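Local coordinates for SnoaL-like domain-containing protein (Burkholderia thailandensis E264, PDB 3EC9) that is of unknown function but adopts the NTF2-like, SnoaL-type fold, a cone-shaped alpha+beta scaffold that in relatives often encloses a ligand-binding or catalytic pocket, at the interface of chains A and B. Numbering follows the deposited sequence. Chains: chain A/B, uncharacterized NTF2-like protein.

The interface of chains A and B. Residues chain A 84, 93, 110-112; chain B 114, 126, 128.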
# COMPACT_ATOMS: atom_id res chain seq x y z
N HIS A 84 2.03 11.39 -4.99
CA HIS A 84 3.48 11.43 -5.04
C HIS A 84 3.93 11.26 -6.50
O HIS A 84 3.56 10.27 -7.16
CB HIS A 84 4.06 10.35 -4.16
CG HIS A 84 3.60 10.40 -2.73
ND1 HIS A 84 3.82 11.49 -1.91
CD2 HIS A 84 2.90 9.51 -1.99
CE1 HIS A 84 3.27 11.26 -0.73
NE2 HIS A 84 2.71 10.05 -0.75
N VAL A 93 -2.24 8.17 -2.17
CA VAL A 93 -2.48 7.65 -0.84
C VAL A 93 -3.76 8.28 -0.29
O VAL A 93 -4.03 9.47 -0.51
CB VAL A 93 -1.30 7.96 0.10
CG1 VAL A 93 -1.54 7.37 1.54
CG2 VAL A 93 0.04 7.46 -0.51
N ARG A 110 -6.83 2.68 5.37
CA ARG A 110 -5.87 3.32 4.51
C ARG A 110 -5.67 2.53 3.22
O ARG A 110 -5.93 1.30 3.14
CB ARG A 110 -4.51 3.51 5.20
CG ARG A 110 -4.58 4.40 6.39
CD ARG A 110 -4.59 5.81 6.00
NE ARG A 110 -3.27 6.30 5.60
CZ ARG A 110 -3.06 7.45 5.01
NH1 ARG A 110 -4.09 8.18 4.62
NH2 ARG A 110 -1.82 7.89 4.83
N VAL A 111 -5.16 3.23 2.22
CA VAL A 111 -4.86 2.66 0.93
C VAL A 111 -3.81 3.47 0.21
O VAL A 111 -3.76 4.71 0.31
CB VAL A 111 -6.13 2.51 0.01
CG1 VAL A 111 -6.92 3.85 -0.13
CG2 VAL A 111 -5.75 1.91 -1.41
N ALA A 112 -2.95 2.76 -0.53
CA ALA A 112 -2.04 3.35 -1.49
C ALA A 112 -2.32 2.71 -2.87
O ALA A 112 -2.63 1.51 -2.96
CB ALA A 112 -0.57 3.12 -1.08
N VAL B 114 5.55 3.70 2.15
CA VAL B 114 5.75 5.12 1.83
C VAL B 114 6.65 5.77 2.88
O VAL B 114 6.39 5.68 4.09
CB VAL B 114 4.40 5.90 1.74
CG1 VAL B 114 4.66 7.40 1.48
CG2 VAL B 114 3.48 5.28 0.67
N GLU B 126 5.16 4.49 6.35
CA GLU B 126 3.82 3.91 6.48
C GLU B 126 3.72 2.63 5.63
O GLU B 126 4.11 2.62 4.46
CB GLU B 126 2.71 4.93 6.19
CG GLU B 126 1.29 4.33 6.39
CD GLU B 126 0.17 5.30 6.23
OE1 GLU B 126 0.42 6.49 5.84
OE2 GLU B 126 -0.99 4.92 6.58
N PHE B 128 1.51 -0.46 3.82
CA PHE B 128 0.25 -0.80 3.19
C PHE B 128 0.34 -2.24 2.68
O PHE B 128 0.99 -2.48 1.67
CB PHE B 128 -0.09 0.13 2.02
CG PHE B 128 -0.08 1.61 2.35
CD1 PHE B 128 1.11 2.27 2.46
CD2 PHE B 128 -1.26 2.30 2.57
CE1 PHE B 128 1.13 3.63 2.78
CE2 PHE B 128 -1.27 3.65 2.88
CZ PHE B 128 -0.06 4.32 3.00
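A:Arg110 and B:Glu126 meet across a two-fold symmetric, sheet-against-sheet interface joining the two identical chains of the deposited dimer, which may well be biological, since NTF2-like proteins commonly dimerise through their sheets. Strands 76-86, 89-100 and 106-118 of chain A face 106-118 and 121-129 of chain B. Arginine suits its place because one planar edge offers two N-H donors, glutamate because its two oxygens are spaced to take both. NE of A:Arg110 donates to OE2 of B:Glu126 at 2.8 Å, and NH2 of A:Arg110 donates, nearly straight, to OE1 of B:Glu126, also at 2.8 Å. Both nitrogens approach on the syn sides, somewhat tilted from the carboxylate plane; the two planes lie 14° apart, and the paired bonds should restrict rotation. The glutamate, CG anti to the backbone N (chi1 -178°) and extended beyond, delivers the carboxylate; the arginine bends at chi2 and chi3.

B:Phe128 turns one ring face to the methyl CB of A:Ala112, 3.8 Å from the centroid, a CH-pi contact in which the small residue admits the ring near the backbone, and its edge to the A:Val111 backbone. Toward the other face, CD of B:Glu126 lies 3.4 Å from CZ of B:Phe128. Beta-branched A:Val93, well suited to a strand, points CG1, anti to its backbone N (chi1 -179°), at CZ of B:Phe128, 3.7 Å away. That methyl also packs under the guanidinium, 3.3 Å from NH2 of A:Arg110, linking ion pair and apolar patch. At the margin, A:His84 and B:Val114 touch lightly tip to tip, imidazole NE2 of A:His84 lying 4.0 Å from methyl CG1 of B:Val114. Repeated by symmetry, this combination would set the sheets' register and hold the subunits together.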